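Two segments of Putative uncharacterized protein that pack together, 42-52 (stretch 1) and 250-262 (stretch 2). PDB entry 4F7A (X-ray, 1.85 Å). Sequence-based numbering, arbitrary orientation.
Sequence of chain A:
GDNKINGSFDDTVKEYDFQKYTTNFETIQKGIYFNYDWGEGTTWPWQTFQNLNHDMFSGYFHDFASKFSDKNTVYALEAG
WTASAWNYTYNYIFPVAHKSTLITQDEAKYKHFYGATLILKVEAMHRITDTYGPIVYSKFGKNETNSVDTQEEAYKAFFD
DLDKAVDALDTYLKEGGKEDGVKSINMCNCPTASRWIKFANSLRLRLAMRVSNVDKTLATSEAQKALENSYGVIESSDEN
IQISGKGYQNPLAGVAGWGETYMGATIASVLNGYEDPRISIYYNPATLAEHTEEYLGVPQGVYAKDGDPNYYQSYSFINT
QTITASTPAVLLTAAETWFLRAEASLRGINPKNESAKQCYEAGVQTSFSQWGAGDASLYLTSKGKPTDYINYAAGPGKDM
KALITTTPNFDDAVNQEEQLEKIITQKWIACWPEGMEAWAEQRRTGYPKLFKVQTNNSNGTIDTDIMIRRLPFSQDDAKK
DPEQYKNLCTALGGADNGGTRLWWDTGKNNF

Stretch 1 42-52: TTWPWQTFQNL
Stretch 2 250-262: NPLAGVAGWGETY

Two short helices from distant parts of one chain cross steeply and pack mainly through apolar and CH-pi contacts, with a weak hydrogen bond and a bridging water at one end.

A helix fills most of stretch 1, with a wider pi-type turn at 47-51, where Leu 52 N bonds to Gln 47 O at 2.9 Å. In stretch 2 a helix begins at Pro 251 and runs through most of the stretch. The helix axes approach to 9.2 Å, and their N-to-C directions differ by 104°. The backbones come close where Thr 43 CA lies 5.0 Å from Pro 251 CA. The contact buries 528 Å², both sides summed.

Asn 250 caps the second helix: its OD1 accepts from Leu 252 N at 3.0 Å. Pro 251 follows in the first turn and points toward stretch 1. The indole of Trp 46 (chi1 t, chi2 83°) lies against it. Pro 251 CG sits 3.5 Å from the centroid of the Trp 46 five-membered ring, 11° off the normal. Further along the indole, Trp 46 CH2 meets Leu 252 CD1 at 3.8 Å. Val 255 (chi1 t) lies at the ring edge, with its CG2 3.7 Å from Trp 46 CZ3. The indole thus touches three apolar residues, with Pro 251 CG and Leu 252 N over one face.

Thr 43 lies just ahead of the helical part with phi/psi 71/-57. Its chi1 is m, and its methyl enters the contact. Thr 43 CG2 lies 3.6 Å from Gly 254 C and 3.8 Å from the centroid of the Trp 258 six-membered ring, over the face. Gly 254 suits this close approach: an ideal CB would lie 2.7 Å from Thr 43 OG1, a clash.

Trp 258 (chi1 m, chi2 -19°) points toward stretch 1 but remains exposed overall. Trp 258 CH2 reaches Trp 44 CB at 3.7 Å. Trp 44 (chi1 p, chi2 -96°) points sideways. Gln 47 OE1 approaches the Trp 258 edge, 3.5 Å from CZ3.

Gly 259 (phi/psi 81/28) forms a Schellman motif, where positive phi favours glycine. The chain then brings Glu 260 (m, t, chi3 64°) to Gln 47, which is extended with chi1 and chi2 both t. Gln 47 NE2 donates to Glu 260 OE1 at 2.8 Å, but the 118° angle makes the bond weak.

Asn 51 (chi1 t) is buried and places its OD1 3.6 Å from Val 255 CG1. A water donates to Asn 51 OD1 and to Glu 260 O, each at 2.8 Å, linking the two stretches.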

ATOM      1  N   THR A  42     -15.460  14.893  -2.372  1.00 17.70           N
ATOM      2  CA  THR A  42     -14.473  13.869  -2.649  1.00 16.98           C
ATOM      3  C   THR A  42     -13.116  14.533  -2.849  1.00 16.90           C
ATOM      4  O   THR A  42     -13.012  15.767  -2.795  1.00 16.10           O
ATOM      5  CB  THR A  42     -14.875  13.049  -3.921  1.00 17.62           C
ATOM      6  OG1 THR A  42     -15.181  13.938  -4.996  1.00 20.17           O
ATOM      7  CG2 THR A  42     -16.100  12.158  -3.639  1.00 24.30           C
ATOM      8  N   THR A  43     -12.094  13.702  -3.062  1.00 16.15           N
ATOM      9  CA  THR A  43     -10.705  14.107  -3.291  1.00 14.21           C
ATOM     10  C   THR A  43      -9.979  14.671  -2.063  1.00 14.90           C
ATOM     11  O   THR A  43      -8.901  14.165  -1.691  1.00 15.13           O
ATOM     12  CB  THR A  43     -10.571  15.120  -4.448  1.00 16.07           C
ATOM     13  OG1 THR A  43     -11.307  14.656  -5.587  1.00 17.93           O
ATOM     14  CG2 THR A  43      -9.101  15.305  -4.833  1.00 15.20           C
ATOM     15  N   TRP A  44     -10.528  15.733  -1.465  1.00 14.88           N
ATOM     16  CA  TRP A  44      -9.853  16.408  -0.358  1.00 15.77           C
ATOM     17  C   TRP A  44      -9.641  15.501   0.888  1.00 15.31           C
ATOM     18  O   TRP A  44      -8.585  15.590   1.520  1.00 15.37           O
ATOM     19  CB  TRP A  44     -10.469  17.788  -0.029  1.00 16.96           C
ATOM     20  CG  TRP A  44     -11.842  17.737   0.596  1.00 18.75           C
ATOM     21  CD1 TRP A  44     -13.049  17.851  -0.040  1.00 25.88           C
ATOM     22  CD2 TRP A  44     -12.130  17.527   1.983  1.00 22.31           C
ATOM     23  NE1 TRP A  44     -14.072  17.725   0.875  1.00 26.51           N
ATOM     24  CE2 TRP A  44     -13.536  17.526   2.122  1.00 23.44           C
ATOM     25  CE3 TRP A  44     -11.332  17.336   3.122  1.00 22.16           C
ATOM     26  CZ2 TRP A  44     -14.168  17.333   3.356  1.00 24.81           C
ATOM     27  CZ3 TRP A  44     -11.963  17.153   4.351  1.00 23.98           C
ATOM     28  CH2 TRP A  44     -13.371  17.150   4.454  1.00 27.97           C
ATOM     29  N   PRO A  45     -10.580  14.582   1.199  1.00 14.41           N
ATOM     30  CA  PRO A  45     -10.246  13.656   2.312  1.00 14.45           C
ATOM     31  C   PRO A  45      -9.116  12.696   1.994  1.00 13.70           C
ATOM     32  O   PRO A  45      -8.204  12.517   2.812  1.00 15.86           O
ATOM     33  CB  PRO A  45     -11.560  12.901   2.552  1.00 14.91           C
ATOM     34  CG  PRO A  45     -12.596  13.870   2.076  1.00 13.25           C
ATOM     35  CD  PRO A  45     -11.985  14.419   0.816  1.00 16.69           C
ATOM     36  N   TRP A  46      -9.127  12.130   0.791  1.00 13.45           N
ATOM     37  CA  TRP A  46      -8.077  11.210   0.379  1.00 12.17           C
ATOM     38  C   TRP A  46      -6.706  11.881   0.413  1.00 13.45           C
ATOM     39  O   TRP A  46      -5.702  11.227   0.713  1.00 11.56           O
ATOM     40  CB  TRP A  46      -8.365  10.635  -1.011  1.00 11.61           C
ATOM     41  CG  TRP A  46      -7.321   9.678  -1.452  1.00  9.35           C
ATOM     42  CD1 TRP A  46      -7.234   8.354  -1.119  1.00 13.22           C
ATOM     43  CD2 TRP A  46      -6.167   9.969  -2.248  1.00 12.14           C
ATOM     44  NE1 TRP A  46      -6.128   7.802  -1.683  1.00 10.97           N
ATOM     45  CE2 TRP A  46      -5.447   8.762  -2.387  1.00 10.38           C
ATOM     46  CE3 TRP A  46      -5.705  11.111  -2.908  1.00 11.37           C
ATOM     47  CZ2 TRP A  46      -4.255   8.675  -3.119  1.00 11.77           C
ATOM     48  CZ3 TRP A  46      -4.517  11.015  -3.668  1.00 12.01           C
ATOM     49  CH2 TRP A  46      -3.802   9.811  -3.739  1.00 10.09           C
ATOM     50  N   GLN A  47      -6.656  13.183   0.128  1.00 12.70           N
ATOM     51  CA  GLN A  47      -5.381  13.871   0.064  1.00 14.37           C
ATOM     52  C   GLN A  47      -4.619  13.754   1.383  1.00 15.67           C
ATOM     53  O   GLN A  47      -3.412  13.528   1.372  1.00 13.74           O
ATOM     54  CB  GLN A  47      -5.533  15.333  -0.352  1.00 15.00           C
ATOM     55  CG  GLN A  47      -4.170  16.074  -0.469  1.00 16.46           C
ATOM     56  CD  GLN A  47      -4.333  17.573  -0.737  1.00 24.88           C
ATOM     57  OE1 GLN A  47      -5.256  18.196  -0.221  1.00 23.89           O
ATOM     58  NE2 GLN A  47      -3.419  18.153  -1.513  1.00 19.07           N
ATOM     59  N   THR A  48      -5.319  13.878   2.514  1.00 15.51           N
ATOM     60  CA  THR A  48      -4.681  13.672   3.847  1.00 15.35           C
ATOM     61  C   THR A  48      -4.702  12.233   4.348  1.00 16.90           C
ATOM     62  O   THR A  48      -3.840  11.837   5.132  1.00 17.49           O
ATOM     63  CB  THR A  48      -5.285  14.615   4.932  1.00 15.36           C
ATOM     64  OG1 THR A  48      -6.642  14.239   5.201  1.00 14.80           O
ATOM     65  CG2 THR A  48      -5.241  16.094   4.472  1.00 17.90           C
ATOM     66  N   PHE A  49      -5.684  11.445   3.918  1.00 15.39           N
ATOM     67  CA  PHE A  49      -5.736   9.992   4.196  1.00 15.46           C
ATOM     68  C   PHE A  49      -4.412   9.340   3.807  1.00 15.14           C
ATOM     69  O   PHE A  49      -3.742   8.696   4.622  1.00 14.03           O
ATOM     70  CB  PHE A  49      -6.905   9.364   3.394  1.00 13.29           C
ATOM     71  CG  PHE A  49      -7.278   7.936   3.796  1.00 15.88           C
ATOM     72  CD1 PHE A  49      -6.511   6.855   3.421  1.00 26.68           C
ATOM     73  CD2 PHE A  49      -8.452   7.685   4.485  1.00 14.86           C
ATOM     74  CE1 PHE A  49      -6.890   5.554   3.781  1.00 27.59           C
ATOM     75  CE2 PHE A  49      -8.838   6.406   4.824  1.00 17.89           C
ATOM     76  CZ  PHE A  49      -8.053   5.343   4.489  1.00 15.28           C
ATOM     77  N   GLN A  50      -4.002   9.592   2.572  1.00 13.19           N
ATOM     78  CA  GLN A  50      -2.859   8.917   2.008  1.00 14.48           C
ATOM     79  C   GLN A  50      -1.847   9.779   1.252  1.00 13.65           C
ATOM     80  O   GLN A  50      -0.643   9.509   1.331  1.00 14.96           O
ATOM     81  CB  GLN A  50      -3.425   7.808   1.113  1.00 17.02           C
ATOM     82  CG  GLN A  50      -2.552   7.251   0.096  1.00 18.96           C
ATOM     83  CD  GLN A  50      -3.000   5.870  -0.390  1.00 17.27           C
ATOM     84  OE1 GLN A  50      -4.105   5.362  -0.081  1.00 13.88           O
ATOM     85  NE2 GLN A  50      -2.147   5.278  -1.172  1.00 13.18           N
ATOM     86  N   ASN A  51      -2.295  10.759   0.467  1.00 14.14           N
ATOM     87  CA  ASN A  51      -1.369  11.393  -0.473  1.00 14.17           C
ATOM     88  C   ASN A  51      -0.275  12.203   0.204  1.00 14.70           C
ATOM     89  O   ASN A  51       0.890  12.162  -0.224  1.00 15.26           O
ATOM     90  CB  ASN A  51      -2.091  12.259  -1.507  1.00 17.08           C
ATOM     91  CG  ASN A  51      -1.223  12.570  -2.705  1.00 16.03           C
ATOM     92  OD1 ASN A  51      -1.032  13.736  -3.040  1.00 16.15           O
ATOM     93  ND2 ASN A  51      -0.674  11.512  -3.371  1.00 14.80           N
ATOM     94  N   LEU A  52      -0.631  12.912   1.272  1.00 15.77           N
ATOM     95  CA  LEU A  52       0.363  13.692   2.013  1.00 13.40           C
ATOM     96  C   LEU A  52       1.097  12.908   3.117  1.00 15.99           C
ATOM     97  O   LEU A  52       1.912  13.479   3.856  1.00 14.70           O
ATOM     98  CB  LEU A  52      -0.259  14.944   2.587  1.00 14.61           C
ATOM     99  CG  LEU A  52      -0.657  16.030   1.598  1.00 13.91           C
ATOM    100  CD1 LEU A  52      -1.567  17.034   2.296  1.00 14.53           C
ATOM    101  CD2 LEU A  52       0.569  16.744   0.985  1.00 14.53           C
ATOM    102  N   ASN A 250     -11.224   7.969  -9.122  1.00 12.88           N
ATOM    103  CA  ASN A 250      -9.914   7.748  -8.581  1.00 12.86           C
ATOM    104  C   ASN A 250      -9.381   9.053  -7.968  1.00 13.18           C
ATOM    105  O   ASN A 250      -9.181  10.040  -8.671  1.00 13.56           O
ATOM    106  CB  ASN A 250      -8.983   7.239  -9.679  1.00 13.53           C
ATOM    107  CG  ASN A 250      -7.648   6.763  -9.141  1.00 12.58           C
ATOM    108  OD1 ASN A 250      -7.041   7.433  -8.316  1.00 12.42           O
ATOM    109  ND2 ASN A 250      -7.162   5.618  -9.649  1.00 11.93           N
ATOM    110  N   PRO A 251      -9.144   9.071  -6.653  1.00 12.30           N
ATOM    111  CA  PRO A 251      -8.797  10.345  -6.027  1.00 13.20           C
ATOM    112  C   PRO A 251      -7.403  10.848  -6.390  1.00 12.43           C
ATOM    113  O   PRO A 251      -7.150  12.046  -6.299  1.00 13.98           O
ATOM    114  CB  PRO A 251      -8.890  10.039  -4.528  1.00 13.57           C
ATOM    115  CG  PRO A 251      -8.683   8.609  -4.432  1.00  9.76           C
ATOM    116  CD  PRO A 251      -9.303   8.001  -5.647  1.00 12.14           C
ATOM    117  N   LEU A 252      -6.511   9.955  -6.810  1.00 10.75           N
ATOM    118  CA  LEU A 252      -5.179  10.378  -7.250  1.00 11.39           C
ATOM    119  C   LEU A 252      -5.302  11.304  -8.439  1.00 12.75           C
ATOM    120  O   LEU A 252      -4.592  12.302  -8.527  1.00 13.94           O
ATOM    121  CB  LEU A 252      -4.293   9.175  -7.572  1.00 10.99           C
ATOM    122  CG  LEU A 252      -2.858   9.441  -8.041  1.00 13.06           C
ATOM    123  CD1 LEU A 252      -1.999  10.179  -7.014  1.00 13.05           C
ATOM    124  CD2 LEU A 252      -2.203   8.098  -8.433  1.00 10.81           C
ATOM    125  N   ALA A 253      -6.235  10.988  -9.341  1.00 12.61           N
ATOM    126  CA  ALA A 253      -6.474  11.796 -10.511  1.00 14.70           C
ATOM    127  C   ALA A 253      -7.054  13.130 -10.101  1.00 15.38           C
ATOM    128  O   ALA A 253      -6.762  14.142 -10.737  1.00 13.32           O
ATOM    129  CB  ALA A 253      -7.417  11.054 -11.552  1.00 12.78           C
ATOM    130  N   GLY A 254      -7.850  13.140  -9.030  1.00 14.24           N
ATOM    131  CA  GLY A 254      -8.392  14.382  -8.498  1.00 16.68           C
ATOM    132  C   GLY A 254      -7.324  15.317  -7.971  1.00 15.87           C
ATOM    133  O   GLY A 254      -7.328  16.502  -8.309  1.00 18.23           O
ATOM    134  N   VAL A 255      -6.404  14.786  -7.157  1.00 14.59           N
ATOM    135  CA  VAL A 255      -5.261  15.568  -6.648  1.00 15.31           C
ATOM    136  C   VAL A 255      -4.324  15.987  -7.789  1.00 15.03           C
ATOM    137  O   VAL A 255      -3.792  17.108  -7.778  1.00 17.85           O
ATOM    138  CB  VAL A 255      -4.516  14.827  -5.517  1.00 14.70           C
ATOM    139  CG1 VAL A 255      -3.342  15.639  -4.976  1.00 11.77           C
ATOM    140  CG2 VAL A 255      -5.509  14.482  -4.375  1.00 12.94           C
ATOM    141  N   ALA A 256      -4.157  15.123  -8.785  1.00 12.01           N
ATOM    142  CA  ALA A 256      -3.385  15.482  -9.989  1.00 15.45           C
ATOM    143  C   ALA A 256      -4.036  16.673 -10.698  1.00 17.85           C
ATOM    144  O   ALA A 256      -3.335  17.557 -11.208  1.00 14.35           O
ATOM    145  CB  ALA A 256      -3.260  14.340 -10.927  1.00 14.45           C
ATOM    146  N   GLY A 257      -5.369  16.698 -10.713  1.00 17.96           N
ATOM    147  CA  GLY A 257      -6.114  17.791 -11.315  1.00 18.11           C
ATOM    148  C   GLY A 257      -5.891  19.109 -10.601  1.00 19.05           C
ATOM    149  O   GLY A 257      -6.004  20.155 -11.210  1.00 17.59           O
ATOM    150  N   TRP A 258      -5.567  19.064  -9.316  1.00 17.55           N
ATOM    151  CA  TRP A 258      -5.177  20.270  -8.583  1.00 18.16           C
ATOM    152  C   TRP A 258      -3.713  20.675  -8.788  1.00 19.92           C
ATOM    153  O   TRP A 258      -3.265  21.673  -8.244  1.00 18.04           O
ATOM    154  CB  TRP A 258      -5.384  20.078  -7.090  1.00 18.95           C
ATOM    155  CG  TRP A 258      -6.776  19.803  -6.671  1.00 20.91           C
ATOM    156  CD1 TRP A 258      -7.923  20.053  -7.375  1.00 25.45           C
ATOM    157  CD2 TRP A 258      -7.184  19.296  -5.395  1.00 22.29           C
ATOM    158  NE1 TRP A 258      -9.023  19.703  -6.613  1.00 24.55           N
ATOM    159  CE2 TRP A 258      -8.593  19.235  -5.398  1.00 22.08           C
ATOM    160  CE3 TRP A 258      -6.495  18.897  -4.247  1.00 22.58           C
ATOM    161  CZ2 TRP A 258      -9.324  18.773  -4.300  1.00 25.33           C
ATOM    162  CZ3 TRP A 258      -7.223  18.434  -3.161  1.00 29.89           C
ATOM    163  CH2 TRP A 258      -8.621  18.389  -3.194  1.00 28.41           C
ATOM    164  N   GLY A 259      -2.961  19.887  -9.536  1.00 17.98           N
ATOM    165  CA  GLY A 259      -1.570  20.171  -9.794  1.00 17.27           C
ATOM    166  C   GLY A 259      -0.616  19.768  -8.682  1.00 17.21           C
ATOM    167  O   GLY A 259       0.449  20.348  -8.571  1.00 16.45           O
ATOM    168  N   GLU A 260      -0.953  18.746  -7.896  1.00 17.18           N
ATOM    169  CA  GLU A 260      -0.214  18.449  -6.648  1.00 16.52           C
ATOM    170  C   GLU A 260       0.459  17.075  -6.558  1.00 16.84           C
ATOM    171  O   GLU A 260       0.907  16.693  -5.485  1.00 18.05           O
ATOM    172  CB  GLU A 260      -1.146  18.667  -5.436  1.00 18.02           C
ATOM    173  CG  GLU A 260      -1.424  20.143  -5.171  1.00 20.60           C
ATOM    174  CD  GLU A 260      -2.273  20.385  -3.942  1.00 24.14           C
ATOM    175  OE1 GLU A 260      -1.830  20.063  -2.823  1.00 19.71           O
ATOM    176  OE2 GLU A 260      -3.383  20.924  -4.088  1.00 22.15           O
ATOM    177  N   THR A 261       0.574  16.352  -7.677  1.00 16.92           N
ATOM    178  CA  THR A 261       1.178  15.013  -7.679  1.00 13.41           C
ATOM    179  C   THR A 261       2.423  14.942  -8.561  1.00 14.95           C
ATOM    180  O   THR A 261       2.341  14.605  -9.738  1.00 15.17           O
ATOM    181  CB  THR A 261       0.145  13.977  -8.159  1.00 15.81           C
ATOM    182  OG1 THR A 261      -0.361  14.386  -9.432  1.00 16.59           O
ATOM    183  CG2 THR A 261      -1.008  13.858  -7.147  1.00 10.48           C
ATOM    184  N   TYR A 262       3.571  15.290  -7.985  1.00 12.01           N
ATOM    185  CA  TYR A 262       4.845  15.249  -8.686  1.00 12.43           C
ATOM    186  C   TYR A 262       5.581  13.963  -8.378  1.00 11.13           C
ATOM    187  O   TYR A 262       5.351  13.324  -7.346  1.00 11.49           O
ATOM    188  CB  TYR A 262       5.740  16.453  -8.299  1.00 12.46           C
ATOM    189  CG  TYR A 262       5.282  17.738  -8.916  1.00 11.09           C
ATOM    190  CD1 TYR A 262       4.143  18.401  -8.437  1.00 14.44           C
ATOM    191  CD2 TYR A 262       5.937  18.272 -10.022  1.00 14.97           C
ATOM    192  CE1 TYR A 262       3.719  19.584  -9.004  1.00 15.42           C
ATOM    193  CE2 TYR A 262       5.496  19.449 -10.604  1.00 13.55           C
ATOM    194  CZ  TYR A 262       4.383  20.093 -10.098  1.00 12.56           C
ATOM    195  OH  TYR A 262       3.933  21.277 -10.681  1.00 18.13           O
TER
HETATM  196  O   HOH W   1       1.499  14.309  -4.168  1.00 17.34           O